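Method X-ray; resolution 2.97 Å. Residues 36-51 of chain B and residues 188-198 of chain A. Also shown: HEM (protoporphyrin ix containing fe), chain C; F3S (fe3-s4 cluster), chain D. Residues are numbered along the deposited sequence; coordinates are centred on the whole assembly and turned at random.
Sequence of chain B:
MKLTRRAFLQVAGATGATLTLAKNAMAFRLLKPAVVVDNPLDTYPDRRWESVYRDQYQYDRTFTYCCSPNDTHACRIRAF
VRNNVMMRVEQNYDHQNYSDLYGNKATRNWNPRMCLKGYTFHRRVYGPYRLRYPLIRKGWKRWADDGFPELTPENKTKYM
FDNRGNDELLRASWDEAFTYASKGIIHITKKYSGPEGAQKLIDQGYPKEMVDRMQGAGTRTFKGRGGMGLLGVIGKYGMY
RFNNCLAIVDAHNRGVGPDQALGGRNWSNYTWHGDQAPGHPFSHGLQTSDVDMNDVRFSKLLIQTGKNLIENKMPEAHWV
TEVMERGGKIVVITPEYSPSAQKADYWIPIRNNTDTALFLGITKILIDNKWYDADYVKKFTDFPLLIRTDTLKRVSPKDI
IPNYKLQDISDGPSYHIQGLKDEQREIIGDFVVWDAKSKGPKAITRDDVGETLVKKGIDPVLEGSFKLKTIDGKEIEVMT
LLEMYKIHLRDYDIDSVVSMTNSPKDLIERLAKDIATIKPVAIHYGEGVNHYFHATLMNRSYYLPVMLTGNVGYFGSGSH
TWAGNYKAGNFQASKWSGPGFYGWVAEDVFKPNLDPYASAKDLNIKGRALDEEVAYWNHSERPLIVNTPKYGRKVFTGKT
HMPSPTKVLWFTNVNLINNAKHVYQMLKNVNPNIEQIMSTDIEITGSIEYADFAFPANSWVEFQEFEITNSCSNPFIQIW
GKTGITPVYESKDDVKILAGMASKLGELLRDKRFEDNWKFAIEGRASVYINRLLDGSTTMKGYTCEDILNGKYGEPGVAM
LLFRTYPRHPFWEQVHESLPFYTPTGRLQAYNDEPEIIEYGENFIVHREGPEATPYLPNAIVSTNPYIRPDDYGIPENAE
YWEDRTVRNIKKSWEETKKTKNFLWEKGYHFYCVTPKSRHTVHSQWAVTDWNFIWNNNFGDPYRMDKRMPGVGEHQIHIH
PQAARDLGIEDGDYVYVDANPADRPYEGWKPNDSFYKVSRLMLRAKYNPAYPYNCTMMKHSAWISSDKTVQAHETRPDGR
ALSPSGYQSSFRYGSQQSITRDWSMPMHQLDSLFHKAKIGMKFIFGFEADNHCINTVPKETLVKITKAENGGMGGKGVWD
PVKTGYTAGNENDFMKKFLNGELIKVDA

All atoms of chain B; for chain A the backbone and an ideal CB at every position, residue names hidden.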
# COMPACT_ATOMS: atom_id res chain seq x y z
N VAL B 36 -18.40 -35.09 -25.33
CA VAL B 36 -17.74 -34.65 -26.55
C VAL B 36 -17.89 -33.14 -26.67
O VAL B 36 -18.99 -32.59 -26.48
CB VAL B 36 -18.34 -35.33 -27.78
CG1 VAL B 36 -17.59 -34.94 -29.04
CG2 VAL B 36 -18.37 -36.86 -27.59
N VAL B 37 -16.78 -32.45 -26.96
CA VAL B 37 -16.75 -31.01 -27.17
C VAL B 37 -16.27 -30.76 -28.59
O VAL B 37 -15.28 -31.37 -29.03
CB VAL B 37 -15.84 -30.31 -26.15
CG1 VAL B 37 -15.98 -28.80 -26.28
CG2 VAL B 37 -16.17 -30.76 -24.73
N ASP B 38 -16.95 -29.87 -29.32
CA ASP B 38 -16.63 -29.65 -30.74
C ASP B 38 -15.65 -28.49 -30.92
O ASP B 38 -14.50 -28.69 -31.33
CB ASP B 38 -17.91 -29.41 -31.53
CG ASP B 38 -18.78 -30.64 -31.63
OD1 ASP B 38 -18.22 -31.76 -31.60
OD2 ASP B 38 -20.01 -30.50 -31.75
N ASN B 39 -16.08 -27.28 -30.59
CA ASN B 39 -15.26 -26.09 -30.73
C ASN B 39 -15.46 -25.22 -29.50
O ASN B 39 -16.52 -24.61 -29.34
CB ASN B 39 -15.58 -25.31 -32.01
CG ASN B 39 -14.68 -24.08 -32.18
OD1 ASN B 39 -13.80 -23.82 -31.36
ND2 ASN B 39 -14.90 -23.33 -33.25
N PRO B 40 -14.46 -25.14 -28.62
CA PRO B 40 -14.62 -24.34 -27.40
C PRO B 40 -14.90 -22.87 -27.67
O PRO B 40 -15.57 -22.22 -26.85
CB PRO B 40 -13.27 -24.54 -26.69
CG PRO B 40 -12.72 -25.81 -27.27
CD PRO B 40 -13.14 -25.79 -28.69
N LEU B 41 -14.42 -22.32 -28.79
CA LEU B 41 -14.76 -20.94 -29.14
C LEU B 41 -16.26 -20.78 -29.39
O LEU B 41 -16.84 -19.74 -29.06
CB LEU B 41 -13.97 -20.49 -30.36
CG LEU B 41 -12.46 -20.31 -30.24
CD1 LEU B 41 -11.89 -19.81 -31.56
CD2 LEU B 41 -12.12 -19.35 -29.11
N ASP B 42 -16.89 -21.78 -29.99
CA ASP B 42 -18.27 -21.65 -30.45
C ASP B 42 -19.27 -22.13 -29.41
O ASP B 42 -20.17 -21.38 -29.02
CB ASP B 42 -18.45 -22.42 -31.76
CG ASP B 42 -19.83 -22.23 -32.38
OD1 ASP B 42 -20.63 -21.42 -31.85
OD2 ASP B 42 -20.12 -22.90 -33.39
N THR B 43 -19.12 -23.36 -28.95
CA THR B 43 -20.17 -23.98 -28.15
C THR B 43 -19.55 -24.93 -27.14
O THR B 43 -18.46 -25.46 -27.36
CB THR B 43 -21.17 -24.72 -29.06
OG1 THR B 43 -22.38 -24.96 -28.34
CG2 THR B 43 -20.58 -26.04 -29.54
N TYR B 44 -20.25 -25.11 -26.03
CA TYR B 44 -19.81 -26.00 -24.97
C TYR B 44 -20.98 -26.87 -24.55
O TYR B 44 -22.11 -26.38 -24.40
CB TYR B 44 -19.26 -25.22 -23.76
CG TYR B 44 -18.39 -26.06 -22.85
CD1 TYR B 44 -17.14 -26.51 -23.28
CD2 TYR B 44 -18.81 -26.42 -21.58
CE1 TYR B 44 -16.34 -27.29 -22.46
CE2 TYR B 44 -18.01 -27.19 -20.75
CZ TYR B 44 -16.77 -27.62 -21.20
OH TYR B 44 -15.98 -28.39 -20.38
N PRO B 45 -20.75 -28.17 -24.34
CA PRO B 45 -21.86 -29.08 -24.12
C PRO B 45 -22.60 -28.80 -22.83
O PRO B 45 -23.83 -28.76 -22.82
CB PRO B 45 -21.19 -30.46 -24.07
CG PRO B 45 -19.90 -30.27 -24.78
CD PRO B 45 -19.47 -28.88 -24.45
N ASP B 46 -21.87 -28.71 -21.73
CA ASP B 46 -22.55 -28.56 -20.42
C ASP B 46 -21.89 -27.45 -19.60
O ASP B 46 -20.70 -27.53 -19.39
CB ASP B 46 -22.50 -29.91 -19.73
CG ASP B 46 -23.25 -29.99 -18.43
OD1 ASP B 46 -23.92 -29.07 -18.14
OD2 ASP B 46 -23.12 -30.98 -17.76
N ARG B 47 -22.67 -26.47 -19.14
CA ARG B 47 -22.14 -25.36 -18.32
C ARG B 47 -22.80 -25.31 -16.95
O ARG B 47 -22.77 -24.27 -16.37
CB ARG B 47 -22.37 -24.03 -19.01
CG ARG B 47 -21.89 -24.03 -20.45
CD ARG B 47 -22.01 -22.70 -21.15
NE ARG B 47 -22.17 -21.68 -20.16
CZ ARG B 47 -22.56 -20.46 -20.41
NH1 ARG B 47 -22.68 -19.60 -19.42
NH2 ARG B 47 -22.84 -20.10 -21.63
N ARG B 48 -23.43 -26.37 -16.49
CA ARG B 48 -24.06 -26.37 -15.17
C ARG B 48 -23.05 -26.14 -14.06
O ARG B 48 -23.44 -25.69 -12.97
CB ARG B 48 -24.81 -27.69 -14.91
CG ARG B 48 -25.57 -28.29 -16.07
CD ARG B 48 -26.60 -29.36 -15.70
NE ARG B 48 -26.02 -30.71 -15.67
CZ ARG B 48 -26.50 -31.76 -16.35
NH1 ARG B 48 -27.56 -31.62 -17.14
NH2 ARG B 48 -25.90 -32.94 -16.26
N TRP B 49 -21.77 -26.45 -14.29
CA TRP B 49 -20.75 -26.26 -13.27
C TRP B 49 -20.57 -24.80 -12.88
O TRP B 49 -20.09 -24.53 -11.78
CB TRP B 49 -19.41 -26.81 -13.75
CG TRP B 49 -18.75 -25.93 -14.77
CD1 TRP B 49 -18.89 -25.99 -16.12
CD2 TRP B 49 -17.86 -24.84 -14.51
NE1 TRP B 49 -18.14 -25.01 -16.72
CE2 TRP B 49 -17.50 -24.29 -15.75
CE3 TRP B 49 -17.33 -24.27 -13.34
CZ2 TRP B 49 -16.63 -23.20 -15.87
CZ3 TRP B 49 -16.47 -23.19 -13.46
CH2 TRP B 49 -16.13 -22.67 -14.71
N GLU B 50 -20.97 -23.86 -13.74
CA GLU B 50 -20.65 -22.45 -13.53
C GLU B 50 -21.22 -21.90 -12.23
O GLU B 50 -20.79 -20.82 -11.79
CB GLU B 50 -21.14 -21.62 -14.72
CG GLU B 50 -20.32 -21.83 -15.98
CD GLU B 50 -20.72 -20.89 -17.09
OE1 GLU B 50 -21.72 -20.16 -16.93
OE2 GLU B 50 -20.03 -20.87 -18.13
N SER B 51 -22.18 -22.59 -11.61
CA SER B 51 -22.69 -22.15 -10.32
C SER B 51 -21.59 -22.12 -9.26
O SER B 51 -21.78 -21.49 -8.21
CB SER B 51 -23.83 -23.06 -9.86
OG SER B 51 -23.35 -24.33 -9.51
N UNK A 188 -6.14 -30.29 -24.37
CA UNK A 188 -6.57 -31.39 -25.24
C UNK A 188 -7.93 -31.96 -24.88
O UNK A 188 -8.48 -32.73 -25.68
CB UNK A 188 -5.53 -32.51 -25.20
N UNK A 189 -8.47 -31.66 -23.71
CA UNK A 189 -9.81 -32.09 -23.34
C UNK A 189 -10.88 -31.10 -23.77
O UNK A 189 -12.07 -31.38 -23.58
CB UNK A 189 -9.89 -32.31 -21.83
N UNK A 190 -10.49 -29.96 -24.34
CA UNK A 190 -11.41 -28.87 -24.63
C UNK A 190 -12.21 -28.50 -23.39
O UNK A 190 -13.42 -28.27 -23.44
CB UNK A 190 -12.35 -29.25 -25.78
N UNK A 191 -11.53 -28.46 -22.24
CA UNK A 191 -12.14 -28.08 -20.98
C UNK A 191 -12.16 -26.57 -20.75
O UNK A 191 -12.83 -26.11 -19.82
CB UNK A 191 -11.40 -28.76 -19.83
N UNK A 192 -11.43 -25.81 -21.56
CA UNK A 192 -11.50 -24.35 -21.55
C UNK A 192 -12.38 -23.92 -22.71
O UNK A 192 -12.16 -24.36 -23.85
CB UNK A 192 -10.11 -23.72 -21.65
N UNK A 193 -13.36 -23.07 -22.45
CA UNK A 193 -14.30 -22.65 -23.48
C UNK A 193 -14.57 -21.16 -23.37
O UNK A 193 -14.50 -20.58 -22.28
CB UNK A 193 -15.61 -23.44 -23.37
N UNK A 194 -14.87 -20.56 -24.51
CA UNK A 194 -15.16 -19.13 -24.60
C UNK A 194 -16.66 -18.95 -24.78
O UNK A 194 -17.26 -19.53 -25.70
CB UNK A 194 -14.39 -18.48 -25.75
N UNK A 195 -17.27 -18.15 -23.91
CA UNK A 195 -18.70 -17.92 -23.99
C UNK A 195 -19.02 -16.97 -25.14
O UNK A 195 -18.36 -15.95 -25.33
CB UNK A 195 -19.23 -17.36 -22.67
N UNK A 196 -20.05 -17.32 -25.92
CA UNK A 196 -20.43 -16.51 -27.07
C UNK A 196 -21.23 -15.29 -26.66
O UNK A 196 -21.36 -14.34 -27.45
CB UNK A 196 -21.24 -17.35 -28.07
N UNK A 197 -21.76 -15.29 -25.45
CA UNK A 197 -22.60 -14.19 -24.96
C UNK A 197 -21.77 -12.97 -24.59
O UNK A 197 -22.15 -11.84 -24.92
CB UNK A 197 -23.42 -14.64 -23.75
N UNK A 198 -20.63 -13.17 -23.93
CA UNK A 198 -19.82 -12.05 -23.46
C UNK A 198 -18.33 -12.23 -23.73
O UNK A 198 -17.55 -11.33 -23.39
CB UNK A 198 -20.04 -11.85 -21.96
CHA HEM C . -5.56 -38.97 -21.77
CHB HEM C . -4.33 -39.11 -26.48
CHC HEM C . -3.87 -43.93 -26.04
CHD HEM C . -5.27 -43.82 -21.36
C1A HEM C . -5.36 -38.60 -23.08
C2A HEM C . -5.70 -37.32 -23.67
C3A HEM C . -5.35 -37.35 -24.97
C4A HEM C . -4.80 -38.66 -25.26
CMA HEM C . -5.51 -36.21 -26.00
CAA HEM C . -6.31 -36.14 -22.88
CBA HEM C . -7.71 -35.81 -23.37
CGA HEM C . -8.72 -36.61 -22.59
O1A HEM C . -9.74 -37.04 -23.18
O2A HEM C . -8.48 -36.82 -21.37
C1B HEM C . -4.03 -40.43 -26.77
C2B HEM C . -3.42 -40.93 -27.98
C3B HEM C . -3.29 -42.27 -27.87
C4B HEM C . -3.81 -42.65 -26.57
CMB HEM C . -3.03 -40.02 -29.17
CAB HEM C . -2.70 -43.31 -28.86
CBB HEM C . -2.01 -43.00 -29.96
C1C HEM C . -4.15 -44.30 -24.74
C2C HEM C . -3.96 -45.63 -24.18
C3C HEM C . -4.33 -45.60 -22.90
C4C HEM C . -4.79 -44.26 -22.58
CMC HEM C . -3.40 -46.86 -24.93
CAC HEM C . -4.30 -46.80 -21.92
CBC HEM C . -5.37 -47.15 -21.20
C1D HEM C . -5.38 -42.47 -21.03
C2D HEM C . -5.48 -41.90 -19.70
C3D HEM C . -5.56 -40.58 -19.82
C4D HEM C . -5.51 -40.24 -21.23
CMD HEM C . -5.50 -42.68 -18.37
CAD HEM C . -5.68 -39.59 -18.64
CBD HEM C . -4.32 -38.99 -18.29
CGD HEM C . -4.43 -38.21 -17.01
O1D HEM C . -3.38 -37.72 -16.51
O2D HEM C . -5.55 -38.07 -16.47
NA HEM C . -4.83 -39.38 -24.09
NB HEM C . -4.25 -41.50 -25.94
NC HEM C . -4.66 -43.49 -23.74
ND HEM C . -5.39 -41.42 -21.95
FE HEM C . -4.98 -41.34 -24.07
FE1 F3S D . -6.88 -28.51 -19.77
FE3 F3S D . -7.04 -28.38 -17.06
FE4 F3S D . -5.32 -26.76 -18.40
S1 F3S D . -7.06 -30.21 -18.33
S2 F3S D . -4.69 -27.99 -20.20
S3 F3S D . -7.63 -26.72 -18.53
S4 F3S D . -4.92 -27.78 -16.43

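Position 188 lies beyond the reach of the chain B stretch. A phi of -73° is compatible with almost any residue, proline included. The deposited P188(A) brings CB to 3.9 Å from HEM CMA.

Position 189 has a sideways CA-to-CB bond and no chain B atom near its CB, but the heme propionate lies within reach. A long cationic donor would suit that acidic group. R189(A) makes a weak hydrogen bond from NH1 to HEM O2A at 2.9 Å, and its CD lies 3.6 Å from F3S S1.

At 190 phi/psi of 52/42 is left-handed, which favours glycine, asparagine or aspartate but does not exclude others. CA-to-CB points toward chain B, with the ideal CB 3.7 Å from V37(B) CB and 3.8 Å from P40(B) CG. Beyond this apolar contact wait the carbonyls of V37(B) and D38(B), so a long aliphatic chain ending in a donor fits well. K190(A) is that residue: extended beyond an m chi1, it places NZ 2.7 Å from D38(B) O in a hydrogen bond and 3.5 Å from V37(B) O in a weak one.

Position 191 points away, its ideal CB 4.6 Å from Y44(B) OH; chain B sets little preference, and A191(A) is deposited. Position 192 also points away, and its phi/psi of -101/130 suits a beta-branched residue. I192(A) sends CG1 to 3.5 Å from F3S S3.

Position 193 points toward chain B. Its ideal CB is 3.4 Å from Y44(B) CD1, a tight approach, and beside it lies the face of the Y44(B) ring, with R47(B), W49(B) and E50(B) farther out. A flat ring would exploit this best; phenylalanine, tyrosine or histidine could be considered. Y193(A), chi1 p, stacks face-to-face on Y44(B), centroids 4.0 Å apart and planes at 16°. Its CE1 meets W49(B) CZ2 at 3.9 Å.

At 194 the backbone contributes most directly: N donates to P40(B) O at 3.0 Å with an angle of 162°. The ideal CB is 4.1 Å from L41(B) CD2, inviting aliphatic carbon. K194(A) supplies it, CD 3.9 Å from L41(B) CD2, while its end leads away.

Position 195 points sideways, its ideal CB 4.7 Å from R47(B) NH2. That cation would favour an acid, whereas the carboxylate of E50(B) could attract a base. R195(A) is deposited: NH2 forms a long salt bridge with E50(B) OE1 at 3.9 Å, although it also sits 3.3 Å from R47(B) NH1.

Position 196 points toward chain B, its ideal CB 4.3 Å from D42(B) O, with the D42(B) carboxylate farther out. Lysine or arginine would suit. K196(A) NZ forms a salt bridge with D42(B) OD1 at 2.6 Å and donates to D42(B) O at 3.1 Å.

Position 197 points toward chain B, where the R47(B) guanidinium favours a long acid. E197(A) OE2 accepts from R47(B) NH2 at 2.7 Å, completing a salt bridge.

Position 198 points sideways without contact. D198(A) places OD2 2.9 Å from R195(A) NH1, a charge pairing within chain A.

Chain A (188-198) PRKAIYKRKED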
# COMPACT_ATOMS: atom_id res chain seq x y z
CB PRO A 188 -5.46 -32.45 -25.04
CG PRO A 188 -4.32 -31.70 -24.40
CD PRO A 188 -4.98 -30.67 -23.54
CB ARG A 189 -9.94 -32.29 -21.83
CG ARG A 189 -8.78 -32.98 -21.18
CD ARG A 189 -8.94 -32.97 -19.65
NE ARG A 189 -10.33 -33.11 -19.22
CZ ARG A 189 -11.08 -34.20 -19.41
NH1 ARG A 189 -10.58 -35.27 -20.02
NH2 ARG A 189 -12.33 -34.22 -18.97
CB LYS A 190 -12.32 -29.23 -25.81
CG LYS A 190 -11.56 -29.77 -27.01
CD LYS A 190 -12.44 -29.84 -28.25
CE LYS A 190 -11.69 -30.50 -29.40
NZ LYS A 190 -12.40 -30.33 -30.70
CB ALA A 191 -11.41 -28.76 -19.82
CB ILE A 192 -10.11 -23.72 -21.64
CG1 ILE A 192 -9.18 -24.32 -20.58
CG2 ILE A 192 -10.20 -22.21 -21.49
CD1 ILE A 192 -7.98 -23.46 -20.25
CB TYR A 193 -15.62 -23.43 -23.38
CG TYR A 193 -16.40 -23.20 -22.10
CD1 TYR A 193 -16.10 -23.91 -20.94
CD2 TYR A 193 -17.43 -22.27 -22.06
CE1 TYR A 193 -16.81 -23.70 -19.78
CE2 TYR A 193 -18.15 -22.05 -20.89
CZ TYR A 193 -17.84 -22.77 -19.76
OH TYR A 193 -18.54 -22.56 -18.59
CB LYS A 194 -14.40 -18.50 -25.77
CG LYS A 194 -14.52 -16.99 -25.86
CD LYS A 194 -13.70 -16.45 -27.02
CE LYS A 194 -13.84 -14.95 -27.14
NZ LYS A 194 -13.20 -14.24 -26.00
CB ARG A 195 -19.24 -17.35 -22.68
CG ARG A 195 -18.80 -18.10 -21.43
CD ARG A 195 -18.95 -17.23 -20.18
NE ARG A 195 -20.30 -17.30 -19.62
CZ ARG A 195 -20.80 -16.41 -18.76
NH1 ARG A 195 -20.06 -15.39 -18.37
NH2 ARG A 195 -22.03 -16.55 -18.30
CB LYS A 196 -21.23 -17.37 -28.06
CG LYS A 196 -21.49 -16.71 -29.40
CD LYS A 196 -22.15 -17.69 -30.37
CE LYS A 196 -21.19 -18.07 -31.49
NZ LYS A 196 -20.11 -18.97 -30.99
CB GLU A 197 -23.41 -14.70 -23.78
CG GLU A 197 -23.80 -16.17 -23.96
CD GLU A 197 -23.98 -16.93 -22.66
OE1 GLU A 197 -23.78 -16.34 -21.58
OE2 GLU A 197 -24.30 -18.13 -22.73
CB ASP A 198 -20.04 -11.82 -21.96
CG ASP A 198 -20.15 -13.11 -21.18
OD1 ASP A 198 -19.88 -14.18 -21.76
OD2 ASP A 198 -20.51 -13.06 -19.99
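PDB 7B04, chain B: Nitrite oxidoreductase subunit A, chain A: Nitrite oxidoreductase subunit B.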